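Local coordinates for putative hemoglobin-like oxygen-binding protein (PDB 4UUR) that binds heme and probably binds or carries oxygen at the heme iron, in a truncated globin of group II, at residues Ala38-Asp43 with Leu117-Asp122; Ala46-Ala51 with Trp109-Asn114; Phe69-Ser74 with Val84-His89. All coordinates share one frame; numbering follows the deposited sequence.

Interaction 1. Residues Ala38-Asp43 with Leu117-Asp122; sequences ANRFYD and LDLEVD
Arg40 reaches Glu120 through a bent chain: CG stands anti to the backbone N (chi1 174°), and turns at chi2 and chi3 bring NE and NH2 to the glutamate. Glu120 is folded too. Its CG is anti to its own carbonyl carbon, and a second bend at chi2 (-66°) turns the carboxylate toward the arginine. The result is a side-on salt bridge in which two nitrogens grip one oxygen. Arg40 NE donates to Glu120 OE2 at 2.9 Å and meets its anti lone pair. Arg40 NH2 donates to the same Glu120 OE2, also at 2.9 Å, but arrives nearly end-on to the C-O bond. Both bonds lie close to the guanidinium plane, while the carboxylate plane is turned 39° from it. The bridge ties helix 31-45 to the C-terminal end of helix 103-120, the B and G helices of the globin fold. It sits at the surface, away from the heme. Leu119 adds an apolar touch. Its CD1 lies over one face of the guanidinium, toward the rim, 4.2 Å from Arg40 NH1. Next to Arg40 on helix 31-45, the buried Phe41 packs on Cys112, Met113 and Thr116 of helix 103-120. The Glu120 side chain also touches Ala36 and Ile37, one turn back along helix 31-45.

Interaction 2. Residues Ala46-Ala51 with Trp109-Asn114; sequences ATDEYA and WMYCMN. With HEM (protoporphyrin IX containing Fe), chain C.
The Tyr111 ring is met on one face by the edge of Tyr50 and at its own edge by Asp48 OD2. Tyr50 and Tyr111 form a T-shaped pair, with centroids 5.1 Å apart and planes at 77°. Tyr50 CD2 comes down on Tyr111 CG at 3.7 Å, toward the rim of the ring, and the CB of Tyr111 lies in the plane of the Tyr50 ring. Tyr111 CG is anti to its backbone N (chi1 165°), which sends the ring out from helix 103-120 to the loop 46-51. There Tyr111 OH donates a hydrogen bond to Asp48 OD2, 2.5 Å away. It comes in on the syn side of the carboxylate, 28° out of its plane. The same hydroxyl has a second, weak partner in Lys115. Nearer the core, Ala51 CB touches Cys112 SG at 3.8 Å.

Trp109 leaves the helix on another side. One face of its indole lies against the porphyrin, with Trp109 NE1 3.3 Å from HEM C4B, and water 1 sits in the ring plane at its edge. Trp109 NE1 donates to this water at 3.0 Å, and the oxygen of water 1 is bound to HEM FE at 2.2 Å. Phe41 also meets this ring. A leucine in place of Trp109 would probably leave the iron-bound water without this donor and open a gap against the porphyrin. The helix thus holds the loop with one side and the heme with another. A tryptophan on the G helix, with its N-H directed at the iron ligand, is characteristic of the distal heme site of group II truncated hemoglobins.

Interaction 3. Residues Phe69-Ser74 with Val84-His89; sequences FFEFLS and VAKHGH. With HEM (protoporphyrin IX containing Fe), chain C.
Helix 63-76 carries Glu71 past the short helix that begins at residue 83 and carries His87, after which the chain leaves helical angles at Gly88 with a positive phi of 84°, where a CB would press on the carbonyl oxygen of the residue before.

The contact rests on one hydrogen bond. His87 NE2 donates to Glu71 OE1 at 2.9 Å, and the oxygen lies only 3° out of the imidazole plane. The donor meets Glu71 OE1 almost end-on, and carboxylate and ring are nearly coplanar. Glu71 CG is anti to the carbonyl carbon (chi1 -80°), and the chain runs extended beyond it, which carries the carboxylate across to the histidine. The other oxygen, Glu71 OE2, accepts from Gln67 one turn back. Each oxygen of this buried carboxylate therefore has a partner, and its rotation should be restrained. Lys86 lies alongside, with its CD 4.1 Å from Glu71 OE1. Its CG also leans over one face of the His87 ring.

Neighbouring side chains of helix 63-76 meet the heme. Phe72 CE2 is 3.6 Å from HEM CAC, and Phe69 CE1 is 4.0 Å from HEM CHD. His87 touches Arg95, a heme-binding residue, so the contact borders the pocket.

Lys86 NZ stands 4.3 Å from Glu71 OE2, too far for a salt bridge, though it may help to balance the negative charge. The carboxylate would tend to stabilise a positively charged His87, and Arg95 close by would probably oppose this.

Overall arrangement
Helix 31-45 supplies the first segment of interaction 1, and the loop that follows it supplies that of interaction 2. After helix 52-56 the chain enters helix 63-76. Interaction 3 closes first, a short loop back from helix 83-87. Helix 103-120 then returns to both earlier sites: residues 109-114 close interaction 2, and its C-terminal end with the two residues after it, 117-122, closes interaction 1. The three loops are nested, with none crossing. Interactions 1 and 2 share helix 103-120, joined by Phe41 against Cys112 and Trp109. Phe69 links interaction 3 to both, packing on Ala38, Phe41, Tyr42, Trp109 and Met113. Interactions 2 and 3 lie on opposite sides of the chain's centre, and both reach the heme.

Interaction 1. Residues Ala38-Asp43 with Leu117-Asp122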
# COMPACT_ATOMS: atom_id res chain seq x y z
N ALA A 38 -4.58 -5.11 -1.29
CA ALA A 38 -3.36 -5.51 -0.64
C ALA A 38 -2.74 -6.66 -1.41
O ALA A 38 -1.53 -6.68 -1.70
CB ALA A 38 -3.67 -5.92 0.80
N ASN A 39 -3.57 -7.63 -1.77
CA ASN A 39 -3.09 -8.78 -2.45
C ASN A 39 -2.68 -8.54 -3.85
O ASN A 39 -1.70 -9.11 -4.26
CB ASN A 39 -4.05 -9.96 -2.35
CG ASN A 39 -3.96 -10.65 -1.01
OD1 ASN A 39 -2.89 -11.07 -0.58
ND2 ASN A 39 -5.04 -10.69 -0.32
N ARG A 40 -3.43 -7.76 -4.59
CA ARG A 40 -3.09 -7.39 -5.97
C ARG A 40 -1.76 -6.62 -6.02
O ARG A 40 -0.94 -6.85 -6.90
CB ARG A 40 -4.16 -6.49 -6.52
CG ARG A 40 -3.88 -5.89 -7.91
CD ARG A 40 -4.17 -6.85 -9.03
NE ARG A 40 -5.60 -7.00 -9.18
CZ ARG A 40 -6.19 -7.78 -10.08
NH1 ARG A 40 -5.51 -8.55 -10.92
NH2 ARG A 40 -7.50 -7.79 -10.14
N PHE A 41 -1.58 -5.71 -5.06
CA PHE A 41 -0.35 -4.92 -4.93
C PHE A 41 0.88 -5.81 -4.88
O PHE A 41 1.81 -5.63 -5.66
CB PHE A 41 -0.43 -4.04 -3.65
CG PHE A 41 0.80 -3.21 -3.41
CD1 PHE A 41 1.16 -2.19 -4.28
CD2 PHE A 41 1.62 -3.47 -2.35
CE1 PHE A 41 2.30 -1.45 -4.07
CE2 PHE A 41 2.74 -2.71 -2.12
CZ PHE A 41 3.07 -1.69 -2.97
N TYR A 42 0.89 -6.79 -3.98
CA TYR A 42 2.03 -7.68 -3.82
C TYR A 42 2.10 -8.68 -4.97
O TYR A 42 3.18 -9.10 -5.37
CB TYR A 42 1.91 -8.39 -2.45
CG TYR A 42 2.23 -7.42 -1.30
CD1 TYR A 42 3.49 -6.84 -1.19
CD2 TYR A 42 1.28 -7.06 -0.38
CE1 TYR A 42 3.79 -5.90 -0.21
CE2 TYR A 42 1.57 -6.16 0.65
CZ TYR A 42 2.84 -5.57 0.73
OH TYR A 42 3.16 -4.65 1.72
N ASP A 43 0.95 -9.05 -5.52
CA ASP A 43 0.94 -9.96 -6.64
C ASP A 43 1.70 -9.39 -7.82
O ASP A 43 2.47 -10.10 -8.49
CB ASP A 43 -0.49 -10.26 -7.02
CG ASP A 43 -1.08 -11.41 -6.17
OD1 ASP A 43 -0.35 -12.03 -5.36
OD2 ASP A 43 -2.27 -11.71 -6.37
N LEU A 117 -4.72 0.13 -8.28
CA LEU A 117 -5.90 0.99 -8.16
C LEU A 117 -6.69 1.12 -9.47
O LEU A 117 -7.93 1.11 -9.43
CB LEU A 117 -5.52 2.37 -7.63
CG LEU A 117 -5.02 2.32 -6.18
CD1 LEU A 117 -4.51 3.67 -5.75
CD2 LEU A 117 -6.09 1.86 -5.24
N ASP A 118 -6.00 1.16 -10.61
CA ASP A 118 -6.68 1.02 -11.90
C ASP A 118 -7.52 -0.26 -11.98
O ASP A 118 -8.65 -0.25 -12.48
CB ASP A 118 -5.68 1.03 -13.10
CG ASP A 118 -5.14 2.41 -13.38
OD1 ASP A 118 -5.62 3.36 -12.72
OD2 ASP A 118 -4.21 2.56 -14.20
N LEU A 119 -6.99 -1.38 -11.51
CA LEU A 119 -7.78 -2.59 -11.64
C LEU A 119 -8.85 -2.73 -10.54
O LEU A 119 -9.84 -3.41 -10.74
CB LEU A 119 -6.89 -3.82 -11.68
CG LEU A 119 -6.15 -4.06 -12.98
CD1 LEU A 119 -4.88 -4.83 -12.74
CD2 LEU A 119 -7.02 -4.77 -13.98
N GLU A 120 -8.68 -2.10 -9.39
CA GLU A 120 -9.54 -2.46 -8.22
C GLU A 120 -10.59 -1.43 -7.95
O GLU A 120 -11.58 -1.72 -7.29
CB GLU A 120 -8.72 -2.70 -6.92
CG GLU A 120 -7.79 -3.91 -6.99
CD GLU A 120 -8.54 -5.25 -7.10
OE1 GLU A 120 -9.64 -5.40 -6.50
OE2 GLU A 120 -8.04 -6.19 -7.78
N VAL A 121 -10.37 -0.21 -8.41
CA VAL A 121 -11.26 0.89 -8.07
C VAL A 121 -12.00 1.35 -9.33
O VAL A 121 -11.41 1.98 -10.22
CB VAL A 121 -10.52 2.05 -7.43
CG1 VAL A 121 -11.51 3.06 -6.81
CG2 VAL A 121 -9.54 1.56 -6.37
N ASP A 122 -13.28 1.03 -9.38
CA ASP A 122 -14.07 1.35 -10.56
C ASP A 122 -14.60 2.80 -10.57
O ASP A 122 -14.72 3.37 -11.65
CB ASP A 122 -15.15 0.31 -10.84
CG ASP A 122 -16.16 0.18 -9.73
OD1 ASP A 122 -16.51 1.20 -9.12
OD2 ASP A 122 -16.61 -0.96 -9.50

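Interaction 2. Residues Ala46-Ala51 with Trp109-Asn114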
# COMPACT_ATOMS: atom_id res chain seq x y z
N ALA A 46 5.59 -8.75 -7.02
CA ALA A 46 6.37 -9.99 -7.00
C ALA A 46 6.75 -10.54 -8.39
O ALA A 46 7.52 -11.49 -8.51
CB ALA A 46 5.64 -11.06 -6.18
N THR A 47 6.22 -9.95 -9.44
CA THR A 47 6.49 -10.47 -10.75
C THR A 47 6.87 -9.45 -11.77
O THR A 47 7.21 -9.80 -12.86
CB THR A 47 5.27 -11.22 -11.26
OG1 THR A 47 4.10 -10.37 -11.20
CG2 THR A 47 5.10 -12.51 -10.42
N ASP A 48 6.74 -8.18 -11.45
CA ASP A 48 6.91 -7.19 -12.47
C ASP A 48 8.37 -6.78 -12.39
O ASP A 48 8.91 -6.66 -11.28
CB ASP A 48 5.99 -6.01 -12.26
CG ASP A 48 6.24 -4.90 -13.24
OD1 ASP A 48 7.31 -4.26 -13.18
OD2 ASP A 48 5.33 -4.65 -14.06
N GLU A 49 8.97 -6.57 -13.55
CA GLU A 49 10.43 -6.43 -13.65
C GLU A 49 10.85 -5.15 -13.01
O GLU A 49 11.67 -5.13 -12.11
CB GLU A 49 10.94 -6.49 -15.10
CG GLU A 49 12.46 -6.40 -15.18
CD GLU A 49 13.01 -5.98 -16.53
OE1 GLU A 49 12.21 -5.59 -17.43
OE2 GLU A 49 14.26 -6.04 -16.68
N TYR A 50 10.28 -4.05 -13.44
CA TYR A 50 10.66 -2.78 -12.87
C TYR A 50 10.63 -2.69 -11.33
O TYR A 50 11.22 -1.78 -10.78
CB TYR A 50 9.78 -1.70 -13.44
CG TYR A 50 9.93 -0.33 -12.83
CD1 TYR A 50 11.12 0.41 -12.93
CD2 TYR A 50 8.85 0.26 -12.18
CE1 TYR A 50 11.21 1.70 -12.35
CE2 TYR A 50 8.93 1.53 -11.61
CZ TYR A 50 10.09 2.25 -11.71
OH TYR A 50 10.07 3.52 -11.13
N ALA A 51 9.90 -3.59 -10.64
CA ALA A 51 9.80 -3.53 -9.18
C ALA A 51 10.61 -4.63 -8.45
O ALA A 51 10.57 -4.70 -7.19
CB ALA A 51 8.33 -3.59 -8.73
N TRP A 109 7.16 1.61 -5.91
CA TRP A 109 6.02 1.39 -5.02
C TRP A 109 4.77 2.01 -5.62
O TRP A 109 3.71 1.37 -5.63
CB TRP A 109 6.26 2.05 -3.67
CG TRP A 109 5.48 1.49 -2.56
CD1 TRP A 109 5.91 0.58 -1.63
CD2 TRP A 109 4.12 1.76 -2.24
NE1 TRP A 109 4.91 0.30 -0.73
CE2 TRP A 109 3.80 1.03 -1.08
CE3 TRP A 109 3.15 2.60 -2.78
CZ2 TRP A 109 2.53 1.07 -0.49
CZ3 TRP A 109 1.88 2.64 -2.15
CH2 TRP A 109 1.60 1.90 -1.06
N MET A 110 4.87 3.26 -6.09
CA MET A 110 3.71 3.89 -6.75
C MET A 110 3.24 3.22 -8.04
O MET A 110 2.05 3.04 -8.27
CB MET A 110 3.92 5.37 -6.96
CG MET A 110 3.71 6.15 -5.68
SD MET A 110 2.19 5.75 -4.77
CE MET A 110 0.99 6.38 -5.96
N TYR A 111 4.19 2.83 -8.87
CA TYR A 111 3.90 2.09 -10.09
C TYR A 111 3.04 0.85 -9.80
O TYR A 111 2.04 0.62 -10.45
CB TYR A 111 5.24 1.73 -10.74
CG TYR A 111 5.17 0.69 -11.81
CD1 TYR A 111 5.26 -0.64 -11.49
CD2 TYR A 111 5.05 1.05 -13.16
CE1 TYR A 111 5.21 -1.63 -12.47
CE2 TYR A 111 5.01 0.08 -14.16
CZ TYR A 111 5.10 -1.25 -13.80
OH TYR A 111 5.04 -2.22 -14.75
N CYS A 112 3.44 0.06 -8.80
CA CYS A 112 2.64 -1.07 -8.36
C CYS A 112 1.27 -0.63 -7.85
O CYS A 112 0.27 -1.28 -8.18
CB CYS A 112 3.34 -1.83 -7.24
SG CYS A 112 4.74 -2.78 -7.82
N MET A 113 1.21 0.42 -7.03
CA MET A 113 -0.10 0.81 -6.44
C MET A 113 -1.06 1.50 -7.47
O MET A 113 -2.29 1.29 -7.46
CB MET A 113 0.09 1.66 -5.19
CG MET A 113 -1.19 2.11 -4.55
SD MET A 113 -2.18 0.69 -4.07
CE MET A 113 -1.29 0.18 -2.57
N ASN A 114 -0.48 2.30 -8.38
CA ASN A 114 -1.23 2.77 -9.59
C ASN A 114 -1.88 1.64 -10.39
O ASN A 114 -3.08 1.63 -10.66
CB ASN A 114 -0.32 3.61 -10.50
CG ASN A 114 0.06 4.96 -9.87
OD1 ASN A 114 -0.67 5.52 -9.05
ND2 ASN A 114 1.23 5.45 -10.22
CHA HEM C . 6.42 -2.33 5.59
CHB HEM C . 9.00 -0.80 1.76
CHC HEM C . 5.81 2.83 1.25
CHD HEM C . 2.91 0.67 4.37
C1A HEM C . 7.40 -2.22 4.63
C2A HEM C . 8.50 -3.07 4.50
C3A HEM C . 9.20 -2.65 3.41
C4A HEM C . 8.56 -1.52 2.85
CMA HEM C . 10.49 -3.27 2.87
CAA HEM C . 8.88 -4.24 5.38
CBA HEM C . 7.78 -5.29 5.49
CGA HEM C . 8.26 -6.72 5.67
O1A HEM C . 8.88 -7.38 4.81
O2A HEM C . 7.95 -7.27 6.73
C1B HEM C . 8.35 0.36 1.31
C2B HEM C . 8.90 1.27 0.35
C3B HEM C . 8.00 2.30 0.22
C4B HEM C . 6.94 2.01 1.17
CMB HEM C . 10.20 1.02 -0.39
CAB HEM C . 7.91 3.58 -0.56
CBB HEM C . 8.91 4.04 -1.23
C1C HEM C . 4.67 2.53 1.99
C2C HEM C . 3.45 3.22 1.94
C3C HEM C . 2.63 2.60 2.86
C4C HEM C . 3.37 1.52 3.41
CMC HEM C . 3.16 4.43 1.08
CAC HEM C . 1.22 2.86 3.23
CBC HEM C . 0.45 3.69 2.54
C1D HEM C . 3.70 -0.27 4.95
C2D HEM C . 3.22 -1.02 6.10
C3D HEM C . 4.18 -1.85 6.43
C4D HEM C . 5.27 -1.59 5.49
CMD HEM C . 1.90 -0.92 6.83
CAD HEM C . 4.19 -2.81 7.61
CBD HEM C . 4.92 -2.06 8.73
CGD HEM C . 4.97 -2.81 10.07
O1D HEM C . 4.59 -3.99 10.18
O2D HEM C . 5.39 -2.27 11.11
NA HEM C . 7.43 -1.29 3.58
NB HEM C . 7.21 0.86 1.74
NC HEM C . 4.58 1.51 2.84
ND HEM C . 4.89 -0.67 4.58
FE HEM C . 6.00 0.06 3.24
O HOH W 1 5.08 -1.34 1.82

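Interaction 3. Residues Phe69-Ser74 with Val84-His89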
# COMPACT_ATOMS: atom_id res chain seq x y z
N PHE A 69 -0.39 -5.32 5.74
CA PHE A 69 -0.77 -4.21 4.85
C PHE A 69 -2.29 -4.11 4.75
O PHE A 69 -2.82 -3.03 4.75
CB PHE A 69 -0.18 -4.38 3.46
CG PHE A 69 -0.34 -3.19 2.56
CD1 PHE A 69 0.10 -1.94 2.95
CD2 PHE A 69 -0.86 -3.32 1.31
CE1 PHE A 69 -0.05 -0.83 2.13
CE2 PHE A 69 -0.94 -2.26 0.45
CZ PHE A 69 -0.55 -1.00 0.86
N PHE A 70 -2.97 -5.25 4.65
CA PHE A 70 -4.44 -5.26 4.65
C PHE A 70 -5.01 -4.59 5.91
O PHE A 70 -5.84 -3.66 5.82
CB PHE A 70 -4.98 -6.68 4.55
CG PHE A 70 -6.37 -6.85 5.09
CD1 PHE A 70 -7.46 -6.27 4.44
CD2 PHE A 70 -6.60 -7.62 6.23
CE1 PHE A 70 -8.75 -6.44 4.93
CE2 PHE A 70 -7.89 -7.79 6.73
CZ PHE A 70 -8.96 -7.18 6.09
N GLU A 71 -4.55 -5.07 7.07
CA GLU A 71 -4.91 -4.50 8.36
C GLU A 71 -4.73 -3.03 8.32
O GLU A 71 -5.58 -2.30 8.81
CB GLU A 71 -4.05 -5.10 9.49
CG GLU A 71 -4.52 -6.46 9.96
CD GLU A 71 -3.41 -7.32 10.56
OE1 GLU A 71 -2.37 -6.84 11.09
OE2 GLU A 71 -3.58 -8.53 10.48
N PHE A 72 -3.65 -2.56 7.70
CA PHE A 72 -3.44 -1.10 7.63
C PHE A 72 -4.47 -0.42 6.78
O PHE A 72 -5.05 0.60 7.20
CB PHE A 72 -2.05 -0.73 7.14
CG PHE A 72 -1.90 0.71 6.79
CD1 PHE A 72 -1.71 1.67 7.78
CD2 PHE A 72 -1.94 1.11 5.44
CE1 PHE A 72 -1.55 3.01 7.43
CE2 PHE A 72 -1.78 2.43 5.09
CZ PHE A 72 -1.58 3.38 6.08
N LEU A 73 -4.71 -1.00 5.61
CA LEU A 73 -5.70 -0.46 4.65
C LEU A 73 -7.11 -0.43 5.23
O LEU A 73 -7.81 0.52 5.01
CB LEU A 73 -5.70 -1.24 3.32
CG LEU A 73 -4.49 -0.99 2.44
CD1 LEU A 73 -4.61 -1.80 1.15
CD2 LEU A 73 -4.33 0.48 2.18
N SER A 74 -7.53 -1.45 5.96
CA SER A 74 -8.86 -1.37 6.55
C SER A 74 -9.10 -0.07 7.35
O SER A 74 -10.12 0.55 7.17
CB SER A 74 -9.16 -2.56 7.42
OG SER A 74 -10.33 -2.27 8.20
N VAL A 84 -3.94 -0.30 13.89
CA VAL A 84 -3.82 0.37 15.18
C VAL A 84 -4.33 -0.49 16.36
O VAL A 84 -3.85 -0.34 17.46
CB VAL A 84 -4.51 1.74 15.22
CG1 VAL A 84 -4.15 2.46 16.53
CG2 VAL A 84 -4.11 2.60 14.05
N ALA A 85 -5.28 -1.39 16.14
CA ALA A 85 -5.67 -2.34 17.18
C ALA A 85 -4.52 -3.27 17.53
O ALA A 85 -4.28 -3.55 18.69
CB ALA A 85 -6.87 -3.18 16.74
N LYS A 86 -3.83 -3.77 16.53
CA LYS A 86 -2.91 -4.88 16.75
C LYS A 86 -1.44 -4.46 16.82
O LYS A 86 -0.65 -5.14 17.45
CB LYS A 86 -3.10 -5.90 15.63
CG LYS A 86 -2.49 -7.27 15.90
CD LYS A 86 -2.97 -8.29 14.88
CE LYS A 86 -4.49 -8.29 14.77
NZ LYS A 86 -5.01 -9.64 14.43
N HIS A 87 -1.08 -3.34 16.18
CA HIS A 87 0.33 -2.93 16.08
C HIS A 87 0.58 -1.52 16.58
O HIS A 87 1.74 -1.10 16.59
CB HIS A 87 0.83 -3.05 14.60
CG HIS A 87 0.55 -4.38 13.96
ND1 HIS A 87 1.35 -5.48 14.13
CD2 HIS A 87 -0.47 -4.78 13.15
CE1 HIS A 87 0.85 -6.51 13.48
NE2 HIS A 87 -0.26 -6.12 12.88
N GLY A 88 -0.45 -0.77 16.99
CA GLY A 88 -0.29 0.65 17.39
C GLY A 88 -0.31 1.62 16.21
O GLY A 88 -0.50 1.22 15.08
N HIS A 89 -0.10 2.91 16.48
CA HIS A 89 -0.18 3.94 15.44
C HIS A 89 0.80 3.76 14.26
O HIS A 89 1.96 3.43 14.47
CB HIS A 89 0.03 5.34 16.06
CG HIS A 89 -1.06 5.74 17.01
ND1 HIS A 89 -2.28 6.21 16.60
CD2 HIS A 89 -1.10 5.72 18.37
CE1 HIS A 89 -3.04 6.47 17.65
NE2 HIS A 89 -2.34 6.19 18.74
CHA HEM C . 6.42 -2.33 5.59
CHB HEM C . 9.00 -0.80 1.76
CHC HEM C . 5.81 2.83 1.25
CHD HEM C . 2.91 0.67 4.37
C1A HEM C . 7.40 -2.22 4.63
C2A HEM C . 8.50 -3.07 4.50
C3A HEM C . 9.20 -2.65 3.41
C4A HEM C . 8.56 -1.52 2.85
CMA HEM C . 10.49 -3.27 2.87
CAA HEM C . 8.88 -4.24 5.38
CBA HEM C . 7.78 -5.29 5.49
CGA HEM C . 8.26 -6.72 5.67
O1A HEM C . 8.88 -7.38 4.81
O2A HEM C . 7.95 -7.27 6.73
C1B HEM C . 8.35 0.36 1.31
C2B HEM C . 8.90 1.27 0.35
C3B HEM C . 8.00 2.30 0.22
C4B HEM C . 6.94 2.01 1.17
CMB HEM C . 10.20 1.02 -0.39
CAB HEM C . 7.91 3.58 -0.56
CBB HEM C . 8.91 4.04 -1.23
C1C HEM C . 4.67 2.53 1.99
C2C HEM C . 3.45 3.22 1.94
C3C HEM C . 2.63 2.60 2.86
C4C HEM C . 3.37 1.52 3.41
CMC HEM C . 3.16 4.43 1.08
CAC HEM C . 1.22 2.86 3.23
CBC HEM C . 0.45 3.69 2.54
C1D HEM C . 3.70 -0.27 4.95
C2D HEM C . 3.22 -1.02 6.10
C3D HEM C . 4.18 -1.85 6.43
C4D HEM C . 5.27 -1.59 5.49
CMD HEM C . 1.90 -0.92 6.83
CAD HEM C . 4.19 -2.81 7.61
CBD HEM C . 4.92 -2.06 8.73
CGD HEM C . 4.97 -2.81 10.07
O1D HEM C . 4.59 -3.99 10.18
O2D HEM C . 5.39 -2.27 11.11
NA HEM C . 7.43 -1.29 3.58
NB HEM C . 7.21 0.86 1.74
NC HEM C . 4.58 1.51 2.84
ND HEM C . 4.89 -0.67 4.58
FE HEM C . 6.00 0.06 3.24
O HOH W 1 5.08 -1.34 1.82